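Local coordinates for protein choline dehydrogenase and related flavoproteins (Aspergillus oryzae, PDB 3Q9T) that oxidises formate as a flavoprotein oxidase of the glucose-methanol-choline family, carrying 8-formyl-FAD at its catalytic site, at residues I155-E161 against C199-R205; R130-Y135 against E147-G151; V227-I233 against V244-T248; F269-K273 against Q442-I446. All coordinates share one frame; numbering follows the deposited sequence.

Contact 1 (I155-E161 against C199-R205); sequences IPISHAE and CCDTIYR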
# COMPACT_ATOMS: atom_id res chain seq x y z
N ILE A 155 -0.75 -17.68 -34.50
CA ILE A 155 -0.90 -17.99 -33.08
C ILE A 155 -1.80 -19.19 -32.83
O ILE A 155 -3.03 -19.06 -32.87
CB ILE A 155 -1.43 -16.78 -32.29
CG1 ILE A 155 -0.40 -15.66 -32.33
CG2 ILE A 155 -1.74 -17.17 -30.85
CD1 ILE A 155 -0.99 -14.40 -32.72
N PRO A 156 -1.19 -20.36 -32.59
CA PRO A 156 -1.96 -21.59 -32.38
C PRO A 156 -2.80 -21.50 -31.10
O PRO A 156 -2.29 -21.16 -30.04
CB PRO A 156 -0.88 -22.67 -32.25
CG PRO A 156 0.37 -22.04 -32.85
CD PRO A 156 0.26 -20.61 -32.49
N ILE A 157 -4.09 -21.78 -31.23
CA ILE A 157 -5.01 -21.75 -30.11
C ILE A 157 -5.83 -23.02 -30.09
O ILE A 157 -6.10 -23.64 -31.14
CB ILE A 157 -6.03 -20.59 -30.21
CG1 ILE A 157 -7.06 -20.90 -31.31
CG2 ILE A 157 -5.32 -19.26 -30.44
CD1 ILE A 157 -8.33 -20.07 -31.21
N SER A 158 -6.27 -23.40 -28.90
CA SER A 158 -7.07 -24.59 -28.73
C SER A 158 -7.86 -24.46 -27.44
O SER A 158 -7.45 -23.72 -26.54
CB SER A 158 -6.15 -25.82 -28.64
OG SER A 158 -6.88 -26.98 -28.30
N HIS A 159 -8.99 -25.15 -27.36
CA HIS A 159 -9.61 -25.36 -26.06
C HIS A 159 -8.52 -25.92 -25.18
O HIS A 159 -7.60 -26.58 -25.68
CB HIS A 159 -10.75 -26.36 -26.17
CG HIS A 159 -12.00 -25.78 -26.75
ND1 HIS A 159 -12.21 -25.68 -28.10
CD2 HIS A 159 -13.07 -25.22 -26.15
CE1 HIS A 159 -13.39 -25.11 -28.32
NE2 HIS A 159 -13.93 -24.82 -27.15
N ALA A 160 -8.58 -25.62 -23.88
CA ALA A 160 -7.58 -26.12 -22.95
C ALA A 160 -7.35 -27.60 -23.22
O ALA A 160 -8.30 -28.37 -23.41
CB ALA A 160 -8.03 -25.90 -21.50
N GLU A 161 -6.08 -28.00 -23.26
CA GLU A 161 -5.72 -29.41 -23.38
C GLU A 161 -5.92 -30.01 -22.00
O GLU A 161 -5.07 -29.86 -21.12
CB GLU A 161 -4.27 -29.55 -23.90
CG GLU A 161 -4.11 -28.84 -25.27
CD GLU A 161 -2.67 -28.76 -25.81
OE1 GLU A 161 -2.50 -28.92 -27.04
OE2 GLU A 161 -1.73 -28.50 -25.02
N CYS A 199 -12.85 -22.94 -21.84
CA CYS A 199 -12.11 -21.83 -22.45
C CYS A 199 -11.07 -22.29 -23.46
O CYS A 199 -10.52 -23.39 -23.35
CB CYS A 199 -11.42 -20.96 -21.38
SG CYS A 199 -10.25 -21.82 -20.33
N CYS A 200 -10.80 -21.43 -24.44
CA CYS A 200 -9.67 -21.64 -25.33
C CYS A 200 -8.45 -20.88 -24.83
O CYS A 200 -8.56 -20.00 -23.99
CB CYS A 200 -10.01 -21.20 -26.75
SG CYS A 200 -11.28 -22.20 -27.51
N ASP A 201 -7.29 -21.22 -25.37
CA ASP A 201 -6.06 -20.73 -24.83
C ASP A 201 -5.02 -20.51 -25.90
O ASP A 201 -5.04 -21.19 -26.93
CB ASP A 201 -5.52 -21.73 -23.82
CG ASP A 201 -6.28 -21.70 -22.53
OD1 ASP A 201 -7.12 -22.60 -22.30
OD2 ASP A 201 -6.04 -20.75 -21.74
N THR A 202 -4.10 -19.59 -25.65
CA THR A 202 -2.91 -19.45 -26.50
C THR A 202 -1.87 -20.48 -26.08
O THR A 202 -0.71 -20.16 -25.76
CB THR A 202 -2.34 -18.02 -26.48
OG1 THR A 202 -2.26 -17.54 -25.13
CG2 THR A 202 -3.23 -17.07 -27.32
N ILE A 203 -2.32 -21.74 -26.07
CA ILE A 203 -1.47 -22.90 -25.81
C ILE A 203 -1.78 -23.98 -26.86
O ILE A 203 -2.94 -24.16 -27.24
CB ILE A 203 -1.72 -23.47 -24.40
CG1 ILE A 203 -1.40 -22.40 -23.34
CG2 ILE A 203 -0.89 -24.73 -24.19
CD1 ILE A 203 -1.85 -22.74 -21.93
N TYR A 204 -0.75 -24.65 -27.35
CA TYR A 204 -0.95 -25.77 -28.27
C TYR A 204 0.20 -26.74 -28.15
O TYR A 204 1.37 -26.34 -28.14
CB TYR A 204 -1.12 -25.29 -29.71
CG TYR A 204 -1.47 -26.40 -30.70
CD1 TYR A 204 -2.57 -27.21 -30.48
CD2 TYR A 204 -0.71 -26.60 -31.84
CE1 TYR A 204 -2.90 -28.22 -31.37
CE2 TYR A 204 -1.03 -27.61 -32.74
CZ TYR A 204 -2.13 -28.41 -32.50
OH TYR A 204 -2.46 -29.41 -33.38
N ARG A 205 -0.14 -28.02 -28.06
CA ARG A 205 0.85 -29.04 -27.75
C ARG A 205 1.74 -28.56 -26.62
O ARG A 205 2.97 -28.62 -26.73
CB ARG A 205 1.68 -29.37 -28.98
CG ARG A 205 0.93 -30.17 -30.04
CD ARG A 205 1.76 -30.27 -31.31
NE ARG A 205 1.88 -31.63 -31.81
CZ ARG A 205 2.87 -32.47 -31.50
NH1 ARG A 205 3.84 -32.10 -30.67
NH2 ARG A 205 2.88 -33.70 -32.01
O HOH W 1 -5.02 -25.01 -25.40

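Contact 2 (R130-Y135 against E147-G151); sequences RKSATY and EKIGG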
# COMPACT_ATOMS: atom_id res chain seq x y z
N ARG A 130 -10.35 -12.85 -35.17
CA ARG A 130 -10.05 -14.23 -35.53
C ARG A 130 -8.78 -14.37 -36.37
O ARG A 130 -8.17 -15.44 -36.42
CB ARG A 130 -11.26 -14.82 -36.24
CG ARG A 130 -12.48 -14.81 -35.33
CD ARG A 130 -13.77 -15.22 -36.03
NE ARG A 130 -14.87 -15.24 -35.08
CZ ARG A 130 -16.11 -15.61 -35.38
NH1 ARG A 130 -16.40 -16.01 -36.63
NH2 ARG A 130 -17.04 -15.60 -34.44
N LYS A 131 -8.35 -13.28 -37.00
CA LYS A 131 -7.25 -13.36 -37.96
C LYS A 131 -5.94 -13.94 -37.41
O LYS A 131 -5.25 -14.68 -38.11
CB LYS A 131 -7.01 -12.00 -38.61
CG LYS A 131 -6.21 -12.08 -39.91
CD LYS A 131 -6.10 -10.71 -40.59
CE LYS A 131 -5.22 -10.75 -41.83
NZ LYS A 131 -5.19 -9.42 -42.48
N SER A 132 -5.58 -13.58 -36.18
CA SER A 132 -4.28 -13.96 -35.62
C SER A 132 -4.13 -15.46 -35.34
O SER A 132 -3.02 -15.98 -35.27
CB SER A 132 -4.02 -13.19 -34.32
OG SER A 132 -4.30 -11.81 -34.46
N ALA A 133 -5.26 -16.14 -35.15
CA ALA A 133 -5.26 -17.48 -34.61
C ALA A 133 -5.45 -18.56 -35.67
O ALA A 133 -6.18 -18.37 -36.65
CB ALA A 133 -6.37 -17.61 -33.54
N THR A 134 -4.79 -19.70 -35.45
CA THR A 134 -5.18 -20.94 -36.09
C THR A 134 -5.72 -21.88 -35.03
O THR A 134 -4.97 -22.35 -34.16
CB THR A 134 -4.02 -21.62 -36.82
OG1 THR A 134 -3.59 -20.80 -37.92
CG2 THR A 134 -4.47 -22.98 -37.36
N TYR A 135 -7.03 -22.13 -35.08
CA TYR A 135 -7.72 -23.04 -34.15
C TYR A 135 -7.40 -24.51 -34.39
O TYR A 135 -7.42 -24.99 -35.53
CB TYR A 135 -9.23 -22.83 -34.29
CG TYR A 135 -10.12 -23.70 -33.42
CD1 TYR A 135 -10.34 -23.38 -32.07
CD2 TYR A 135 -10.79 -24.80 -33.95
CE1 TYR A 135 -11.18 -24.16 -31.27
CE2 TYR A 135 -11.64 -25.60 -33.15
CZ TYR A 135 -11.83 -25.27 -31.81
OH TYR A 135 -12.66 -26.03 -31.01
N GLU A 147 -14.59 -24.07 -35.19
CA GLU A 147 -13.34 -23.89 -35.92
C GLU A 147 -13.26 -22.53 -36.62
O GLU A 147 -12.18 -22.10 -37.05
CB GLU A 147 -12.99 -25.09 -36.82
CG GLU A 147 -13.87 -25.32 -38.03
CD GLU A 147 -13.46 -26.58 -38.78
OE1 GLU A 147 -12.54 -26.49 -39.64
OE2 GLU A 147 -14.05 -27.66 -38.49
N LYS A 148 -14.39 -21.84 -36.67
CA LYS A 148 -14.43 -20.49 -37.23
C LYS A 148 -13.68 -19.46 -36.37
O LYS A 148 -13.51 -18.31 -36.79
CB LYS A 148 -15.87 -20.02 -37.37
CG LYS A 148 -16.51 -19.71 -36.03
CD LYS A 148 -17.98 -19.36 -36.20
CE LYS A 148 -18.75 -19.68 -34.92
NZ LYS A 148 -20.19 -19.96 -35.18
N ILE A 149 -13.26 -19.84 -35.17
CA ILE A 149 -12.59 -18.86 -34.32
C ILE A 149 -11.13 -18.65 -34.71
O ILE A 149 -10.53 -17.66 -34.32
CB ILE A 149 -12.75 -19.10 -32.81
CG1 ILE A 149 -11.88 -20.24 -32.31
CG2 ILE A 149 -14.20 -19.33 -32.45
CD1 ILE A 149 -11.93 -20.36 -30.79
N GLY A 150 -10.58 -19.56 -35.52
CA GLY A 150 -9.25 -19.39 -36.10
C GLY A 150 -9.25 -19.05 -37.59
O GLY A 150 -9.72 -19.84 -38.41
N GLY A 151 -8.71 -17.89 -37.94
CA GLY A 151 -8.68 -17.44 -39.33
C GLY A 151 -7.43 -17.85 -40.10
O GLY A 151 -7.29 -17.50 -41.27
O HOH W 2 -14.62 -16.35 -39.24
O HOH W 3 -8.05 -22.01 -37.79

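Contact 3 (V227-I233 against V244-T248); sequences VHSKRLI and VTVVT. With FAY ([(2R,3S,4R,5R)-5-(6-amino-9H-purin-9-yl)-3,4-dihydroxytetrahydrofuran-2-yl]methyl (2R,3S,4S)-5-(8-formyl-7-methyl-2,4-dioxo-3,4-dihydrobenzo[g]pteridin-10(2H)-yl)-2,3,4-trihydroxypentyl dihydrogen diphosphate), chain D.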
# COMPACT_ATOMS: atom_id res chain seq x y z
N VAL A 227 16.97 -2.66 -26.05
CA VAL A 227 17.14 -1.22 -26.18
C VAL A 227 15.96 -0.52 -25.55
O VAL A 227 14.82 -0.96 -25.70
CB VAL A 227 17.29 -0.75 -27.65
CG1 VAL A 227 18.54 -1.35 -28.29
CG2 VAL A 227 16.03 -1.10 -28.47
N HIS A 228 16.23 0.56 -24.84
CA HIS A 228 15.20 1.29 -24.11
C HIS A 228 14.88 2.59 -24.84
O HIS A 228 15.78 3.40 -25.14
CB HIS A 228 15.71 1.57 -22.69
CG HIS A 228 14.63 1.93 -21.72
ND1 HIS A 228 14.04 1.00 -20.88
CD2 HIS A 228 14.04 3.12 -21.44
CE1 HIS A 228 13.14 1.61 -20.14
NE2 HIS A 228 13.12 2.89 -20.45
N SER A 229 13.61 2.79 -25.15
CA SER A 229 13.20 4.01 -25.84
C SER A 229 13.44 5.26 -25.01
O SER A 229 13.15 5.30 -23.80
CB SER A 229 11.72 3.94 -26.25
OG SER A 229 10.88 3.88 -25.10
N LYS A 230 14.00 6.27 -25.65
CA LYS A 230 14.18 7.56 -25.02
C LYS A 230 13.06 8.50 -25.42
O LYS A 230 12.51 9.20 -24.57
CB LYS A 230 15.52 8.17 -25.40
CG LYS A 230 15.69 9.55 -24.86
CD LYS A 230 16.94 10.21 -25.44
CE LYS A 230 16.92 11.71 -25.20
NZ LYS A 230 18.12 12.36 -25.81
N ARG A 231 12.74 8.53 -26.71
CA ARG A 231 11.85 9.56 -27.25
C ARG A 231 11.43 9.25 -28.69
O ARG A 231 12.18 8.62 -29.42
CB ARG A 231 12.58 10.90 -27.25
CG ARG A 231 11.71 12.12 -27.45
CD ARG A 231 12.60 13.35 -27.57
NE ARG A 231 13.27 13.65 -26.31
CZ ARG A 231 14.36 14.40 -26.20
NH1 ARG A 231 14.92 14.92 -27.28
NH2 ARG A 231 14.90 14.62 -25.00
N LEU A 232 10.25 9.69 -29.09
CA LEU A 232 9.87 9.65 -30.49
C LEU A 232 10.54 10.86 -31.15
O LEU A 232 10.62 11.92 -30.53
CB LEU A 232 8.36 9.73 -30.65
CG LEU A 232 7.48 8.52 -31.03
CD1 LEU A 232 8.19 7.17 -30.94
CD2 LEU A 232 6.22 8.54 -30.18
N ILE A 233 11.03 10.69 -32.38
CA ILE A 233 11.62 11.81 -33.13
C ILE A 233 10.53 12.55 -33.92
O ILE A 233 9.97 12.02 -34.90
CB ILE A 233 12.74 11.32 -34.09
CG1 ILE A 233 13.79 10.51 -33.33
CG2 ILE A 233 13.40 12.51 -34.82
CD1 ILE A 233 15.09 10.21 -34.14
N VAL A 244 12.50 6.99 -34.06
CA VAL A 244 12.59 6.86 -32.62
C VAL A 244 14.04 6.82 -32.15
O VAL A 244 14.91 6.30 -32.84
CB VAL A 244 11.91 5.56 -32.15
CG1 VAL A 244 12.72 4.35 -32.61
CG2 VAL A 244 11.77 5.55 -30.65
N THR A 245 14.28 7.35 -30.95
CA THR A 245 15.59 7.28 -30.33
C THR A 245 15.61 6.24 -29.20
O THR A 245 14.69 6.19 -28.36
CB THR A 245 16.05 8.66 -29.79
OG1 THR A 245 16.07 9.62 -30.86
CG2 THR A 245 17.45 8.57 -29.17
N VAL A 246 16.64 5.40 -29.19
CA VAL A 246 16.76 4.34 -28.18
C VAL A 246 18.13 4.35 -27.53
O VAL A 246 19.09 4.89 -28.08
CB VAL A 246 16.48 2.94 -28.77
CG1 VAL A 246 15.06 2.87 -29.33
CG2 VAL A 246 17.50 2.59 -29.83
N VAL A 247 18.21 3.74 -26.35
CA VAL A 247 19.47 3.62 -25.63
C VAL A 247 19.87 2.15 -25.55
O VAL A 247 19.05 1.31 -25.20
CB VAL A 247 19.34 4.19 -24.20
CG1 VAL A 247 20.70 4.18 -23.49
CG2 VAL A 247 18.77 5.58 -24.26
N THR A 248 21.12 1.85 -25.88
CA THR A 248 21.59 0.47 -25.85
C THR A 248 22.08 0.07 -24.47
O THR A 248 22.25 0.91 -23.59
CB THR A 248 22.75 0.23 -26.84
OG1 THR A 248 23.88 1.03 -26.47
CG2 THR A 248 22.33 0.56 -28.26
P FAY D . 0.10 -4.88 -25.54
N1 FAY D . -5.17 -11.33 -21.32
C2 FAY D . -5.86 -12.46 -21.76
O2 FAY D . -6.55 -12.40 -22.77
N3 FAY D . -5.42 -13.71 -21.39
C4 FAY D . -4.75 -13.84 -20.20
O4 FAY D . -5.00 -14.85 -19.51
N5 FAY D . -3.36 -12.82 -18.55
C6 FAY D . -1.58 -12.05 -17.22
C7 FAY D . -0.59 -11.13 -16.94
C8 FAY D . -0.49 -9.97 -17.71
O8 FAY D . 0.93 -8.19 -18.28
C9 FAY D . -1.30 -9.81 -18.84
PA FAY D . 2.59 -5.45 -24.33
C1' FAY D . -3.17 -9.26 -21.04
C10 FAY D . -4.28 -11.43 -20.28
N10 FAY D . -3.31 -10.45 -20.08
N1A FAY D . 11.53 0.85 -24.50
O1A FAY D . 3.04 -5.32 -22.91
C1B FAY D . 7.94 -2.98 -24.73
O1P FAY D . 0.59 -5.10 -26.95
C2' FAY D . -2.34 -9.62 -22.29
O2' FAY D . -1.23 -10.32 -21.87
C2A FAY D . 11.55 -0.28 -25.30
O2A FAY D . 2.26 -6.86 -24.73
C2B FAY D . 7.63 -4.02 -23.67
O2B FAY D . 8.78 -4.72 -23.22
O2P FAY D . -0.87 -3.71 -25.48
C3' FAY D . -1.90 -8.55 -23.34
O3' FAY D . -0.58 -8.71 -23.86
N3A FAY D . 10.51 -1.20 -25.24
C3B FAY D . 6.68 -4.93 -24.41
O3B FAY D . 7.44 -5.83 -25.18
O3P FAY D . 1.33 -4.50 -24.58
C4' FAY D . -2.03 -7.11 -22.90
O4' FAY D . -3.36 -6.99 -22.39
C4A FAY D . 9.47 -0.99 -24.39
C4B FAY D . 5.98 -4.01 -25.37
O4B FAY D . 6.72 -2.81 -25.41
C4X FAY D . -4.18 -12.68 -19.64
C5' FAY D . -1.77 -6.15 -24.08
O5' FAY D . -0.56 -6.22 -24.86
C5A FAY D . 9.43 0.14 -23.59
C5B FAY D . 4.54 -3.76 -24.95
O5B FAY D . 3.79 -4.90 -25.28
C5X FAY D . -2.53 -11.78 -18.21
C6A FAY D . 10.47 1.07 -23.64
N6A FAY D . 10.48 2.11 -22.79
N7A FAY D . 8.30 0.10 -22.86
C7M FAY D . 0.22 -11.32 -15.68
C8A FAY D . 7.61 -1.02 -23.18
C8M FAY D . 0.79 -9.21 -17.64
C9A FAY D . -2.36 -10.68 -19.08
N9A FAY D . 8.33 -1.70 -24.12

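Contact 4 (F269-K273 against Q442-I446); sequences FETPK and QQPNI. With FAY ([(2R,3S,4R,5R)-5-(6-amino-9H-purin-9-yl)-3,4-dihydroxytetrahydrofuran-2-yl]methyl (2R,3S,4S)-5-(8-formyl-7-methyl-2,4-dioxo-3,4-dihydrobenzo[g]pteridin-10(2H)-yl)-2,3,4-trihydroxypentyl dihydrogen diphosphate), chain D; ACT (acetate ion), chain G.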
# COMPACT_ATOMS: atom_id res chain seq x y z
N PHE A 269 0.88 1.24 -20.36
CA PHE A 269 1.62 2.12 -19.45
C PHE A 269 2.74 2.93 -20.13
O PHE A 269 2.91 4.10 -19.83
CB PHE A 269 2.19 1.34 -18.25
CG PHE A 269 1.16 0.56 -17.47
CD1 PHE A 269 1.40 -0.77 -17.12
CD2 PHE A 269 -0.03 1.16 -17.06
CE1 PHE A 269 0.45 -1.49 -16.40
CE2 PHE A 269 -0.98 0.45 -16.35
CZ PHE A 269 -0.75 -0.87 -16.01
N GLU A 270 3.51 2.30 -21.03
CA GLU A 270 4.70 2.96 -21.58
C GLU A 270 4.40 3.75 -22.84
O GLU A 270 5.12 4.70 -23.16
CB GLU A 270 5.84 1.98 -21.87
CG GLU A 270 6.43 1.31 -20.65
CD GLU A 270 7.44 2.17 -19.88
OE1 GLU A 270 8.02 3.12 -20.45
OE2 GLU A 270 7.65 1.88 -18.70
N THR A 271 3.36 3.35 -23.57
CA THR A 271 2.96 4.14 -24.72
C THR A 271 2.63 5.60 -24.33
O THR A 271 3.22 6.53 -24.87
CB THR A 271 1.78 3.50 -25.46
OG1 THR A 271 2.27 2.46 -26.32
CG2 THR A 271 1.05 4.54 -26.29
N PRO A 272 1.70 5.81 -23.38
CA PRO A 272 1.44 7.22 -23.01
C PRO A 272 2.66 7.94 -22.43
O PRO A 272 2.82 9.15 -22.63
CB PRO A 272 0.35 7.11 -21.93
CG PRO A 272 0.47 5.68 -21.41
CD PRO A 272 0.83 4.88 -22.63
N LYS A 273 3.51 7.21 -21.72
CA LYS A 273 4.72 7.81 -21.17
C LYS A 273 5.59 8.34 -22.32
O LYS A 273 5.95 9.51 -22.35
CB LYS A 273 5.47 6.79 -20.31
CG LYS A 273 6.77 7.28 -19.74
CD LYS A 273 7.47 6.16 -19.01
CE LYS A 273 8.97 6.24 -19.25
NZ LYS A 273 9.66 4.95 -18.99
N GLN A 442 12.64 5.82 -15.79
CA GLN A 442 11.74 5.70 -14.65
C GLN A 442 10.35 5.28 -15.08
O GLN A 442 9.83 5.73 -16.11
CB GLN A 442 11.66 7.01 -13.85
CG GLN A 442 12.67 7.10 -12.73
CD GLN A 442 12.58 8.41 -11.98
OE1 GLN A 442 11.67 9.22 -12.19
NE2 GLN A 442 13.53 8.62 -11.08
N GLN A 443 9.74 4.41 -14.29
CA GLN A 443 8.38 3.99 -14.58
C GLN A 443 7.44 5.20 -14.52
O GLN A 443 7.65 6.12 -13.73
CB GLN A 443 7.94 2.89 -13.63
CG GLN A 443 7.69 3.33 -12.20
CD GLN A 443 6.82 2.34 -11.48
OE1 GLN A 443 7.31 1.31 -11.01
NE2 GLN A 443 5.52 2.60 -11.44
N PRO A 444 6.41 5.21 -15.38
CA PRO A 444 5.43 6.28 -15.19
C PRO A 444 4.69 5.97 -13.89
O PRO A 444 4.75 4.84 -13.37
CB PRO A 444 4.50 6.09 -16.39
CG PRO A 444 4.54 4.62 -16.65
CD PRO A 444 5.97 4.21 -16.37
N ASN A 445 4.00 6.97 -13.34
CA ASN A 445 3.15 6.74 -12.18
C ASN A 445 1.80 6.19 -12.63
O ASN A 445 1.25 6.62 -13.65
CB ASN A 445 3.01 8.01 -11.34
CG ASN A 445 4.24 8.28 -10.50
OD1 ASN A 445 4.97 7.36 -10.12
ND2 ASN A 445 4.49 9.55 -10.21
N ILE A 446 1.29 5.22 -11.88
CA ILE A 446 0.14 4.46 -12.32
C ILE A 446 -0.88 4.34 -11.19
O ILE A 446 -0.61 3.76 -10.14
CB ILE A 446 0.55 3.02 -12.79
CG1 ILE A 446 1.71 3.08 -13.79
CG2 ILE A 446 -0.66 2.27 -13.37
CD1 ILE A 446 2.19 1.72 -14.31
P FAY D . 0.10 -4.88 -25.54
N1 FAY D . -5.17 -11.33 -21.32
C2 FAY D . -5.86 -12.46 -21.76
O2 FAY D . -6.55 -12.40 -22.77
N3 FAY D . -5.42 -13.71 -21.39
C4 FAY D . -4.75 -13.84 -20.20
O4 FAY D . -5.00 -14.85 -19.51
N5 FAY D . -3.36 -12.82 -18.55
C6 FAY D . -1.58 -12.05 -17.22
C7 FAY D . -0.59 -11.13 -16.94
C8 FAY D . -0.49 -9.97 -17.71
O8 FAY D . 0.93 -8.19 -18.28
C9 FAY D . -1.30 -9.81 -18.84
PA FAY D . 2.59 -5.45 -24.33
C1' FAY D . -3.17 -9.26 -21.04
C10 FAY D . -4.28 -11.43 -20.28
N10 FAY D . -3.31 -10.45 -20.08
N1A FAY D . 11.53 0.85 -24.50
O1A FAY D . 3.04 -5.32 -22.91
C1B FAY D . 7.94 -2.98 -24.73
O1P FAY D . 0.59 -5.10 -26.95
C2' FAY D . -2.34 -9.62 -22.29
O2' FAY D . -1.23 -10.32 -21.87
C2A FAY D . 11.55 -0.28 -25.30
O2A FAY D . 2.26 -6.86 -24.73
C2B FAY D . 7.63 -4.02 -23.67
O2B FAY D . 8.78 -4.72 -23.22
O2P FAY D . -0.87 -3.71 -25.48
C3' FAY D . -1.90 -8.55 -23.34
O3' FAY D . -0.58 -8.71 -23.86
N3A FAY D . 10.51 -1.20 -25.24
C3B FAY D . 6.68 -4.93 -24.41
O3B FAY D . 7.44 -5.83 -25.18
O3P FAY D . 1.33 -4.50 -24.58
C4' FAY D . -2.03 -7.11 -22.90
O4' FAY D . -3.36 -6.99 -22.39
C4A FAY D . 9.47 -0.99 -24.39
C4B FAY D . 5.98 -4.01 -25.37
O4B FAY D . 6.72 -2.81 -25.41
C4X FAY D . -4.18 -12.68 -19.64
C5' FAY D . -1.77 -6.15 -24.08
O5' FAY D . -0.56 -6.22 -24.86
C5A FAY D . 9.43 0.14 -23.59
C5B FAY D . 4.54 -3.76 -24.95
O5B FAY D . 3.79 -4.90 -25.28
C5X FAY D . -2.53 -11.78 -18.21
C6A FAY D . 10.47 1.07 -23.64
N6A FAY D . 10.48 2.11 -22.79
N7A FAY D . 8.30 0.10 -22.86
C7M FAY D . 0.22 -11.32 -15.68
C8A FAY D . 7.61 -1.02 -23.18
C8M FAY D . 0.79 -9.21 -17.64
C9A FAY D . -2.36 -10.68 -19.08
N9A FAY D . 8.33 -1.70 -24.12
C ACT G . 10.58 2.14 -17.13
O ACT G . 9.34 2.25 -17.21
OXT ACT G . 11.22 2.58 -18.11
CH3 ACT G . 11.27 1.53 -15.93

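Contact 1 (I155-E161 against C199-R205)
The imidazole of His-159 carries the thiol of Cys-200 over one face: SG stands 3.5 Å from the ring centroid and only 3° off the ring normal, a sulfur-aromatic contact over the centre. Tyr-142 stacks on the same imidazole. The ring of Tyr-204 has CG of its neighbour Arg-205 over one face and is stacked with His-136, while at its root Pro-156 CB packs against Tyr-204 CB at 3.7 Å. The backbones pair in a short antiparallel ladder, part of the large mixed sheet that lies beside the flavin in this GMC-type fold. Ser-158 and Asp-201 form its hydrogen-bonded pair, Ser-158 N reaching Asp-201 O at 3.2 Å in the carbonyl plane and Asp-201 N returning to Ser-158 O. Two residues on, Ala-160 N bonds Cys-199 O at 3.0 Å. The partner strand then breaks at Thr-202, the centre of an inverse gamma turn, whose OG1 bonds Phe-99 O and NE2 of the FAD-binding Gln-555. A water within hydrogen-bonding distance of Ser-158 O and Ile-203 O links the segments. Farther out, Glu-161 returns, its OE1 accepting from Arg-205 N at 2.7 Å through the syn lone pair and its OE2 from Gly-206 N.

Contact 2 (R130-Y135 against E147-G151)
The ring of Tyr-135 spans Ile-149 and Glu-147, which meet its flanks from the same side of its plane: CD1 meets Ile-149 CG1 at 3.5 Å, while CD2 comes to 3.3 Å from Glu-147 CA. The ring reaches both because CG is anti to the backbone N (chi1 179°), projecting it across the 3-10 turn 147-149. Across the same turn, the extended Arg-130 chain passes along the backbone of Lys-148 and Ile-149, with CD 3.2 Å from Lys-148 O and Lys-148 CG over one face of the guanidinium. Between these side chains, Gly-151 N donates to Arg-130 O at 2.9 Å from above the carbonyl plane; Ala-133 N approaches that oxygen from the opposite face. A water joins Tyr-135 N to Gly-150 O. Outward, strand 133-136 pairs with strand 155-159. The contact folds the connecting loop back onto the strand it leaves. Asp-190 salt-bridges both cations, OD1 to Arg-130 NH2 and OD2 to Lys-148 NZ, probably letting their positive ends sit close together.

Contact 3 (V227-I233 against V244-T248)
Strands 227-233 and 244-248 run antiparallel as the two arms of a beta hairpin, their short axes 143° apart, with a classic beta bulge where Lys-230 and Arg-231 both face Thr-245. Before the bulge His-228 and Val-247 exchange two backbone bonds; in it, Lys-230 N donates to Thr-245 O at 2.8 Å and Arg-231 N makes a weak bond to the same oxygen. Thr-245 N bonds back to Arg-231 O, pointing almost straight down that carbonyl. On the face of Val-227, Leu-232, Val-244 and Val-246, Val-227 CB meets Val-246 CB at 3.9 Å, and Leu-232 CD1 packs obliquely on Val-244 CG2, with helix 267-277 covering Leu-232. Around Thr-245, Ile-233 crosses at about a right angle and Lys-230 runs alongside before its amine pairs with Glu-253.

The edge of the hairpin that faces away from strand 244-248 reads the adenine of the cofactor. Ser-229 N donates to FAY N1A at 2.9 Å, nearly straight at 176°, and Ser-229 OG, hydrogen-bonded to Gln-266 OE1, lies 2.9 Å from FAY N6A. FAY N6A sits over one face of the His-228 imidazole, 3.6 Å from NE2, the atom that bonds Pro-440 O; Phe-441 stacks on the same ring. A backbone N-H directed at N1A matches the lone pair that an unprotonated adenine offers, which is consistent with binding of its neutral form.

Contact 4 (F269-K273 against Q442-I446)
This buried helix-to-loop contact joins helix 267-277, which borders the FAD site of the Rossmann-type nucleotide-binding fold, to the chain entering strand 445-447 of a small antiparallel sheet. Its apolar part is a CH-pi contact: Ile-446 CD1 lies over one face of the Phe-269 ring, 3.7 Å from the centroid and 18° off the normal, while Ile-446 CG2 comes to 3.5 Å from Phe-269 CE2. Leu-304 of the same sheet touches both side chains. Next along, Pro-444 wedges between Phe-269 and Lys-273, its CD 3.6 Å from Lys-273 CD and its CG against Phe-269 O. The polar part centres on the Lys-273 amine, which forms a salt bridge with Glu-270 OE1 at 2.9 Å and also donates to Pro-440 O. Glu-270 CG lies 3.1 Å from FAY N7A; the bend at chi2 (-81°) directs the carboxylate, whose OE2 bonds Tyr-67 OH. An acetate, probably from the crystallisation liquor, lies alongside. Lys-273 NZ reaches Gln-442 O at 3.0 Å from above the carbonyl plane, 43° out of it.

Overall arrangement
From the N terminus, the four contacts close in series, none nesting in or crossing another. Contact 2 closes first, over a loop of 11 residues, and contact 1 follows over 37. These two touch: strands 133-136 and 155-159 are neighbours in one sheet, so contact 2 joins the end of helix 122-131 and the following loop to the sheet that contact 1 extends to strand 195-204. Contact 3 closes the hairpin across 10 residues, about 35 Å from both by centres. Contact 4 spans 168 residues, bringing the N-terminal and C-terminal GMC family regions together on the opposite side of the chain's centre from contacts 1 and 2. Its centre lies about 15 Å from contact 3's, and both meet the adenine.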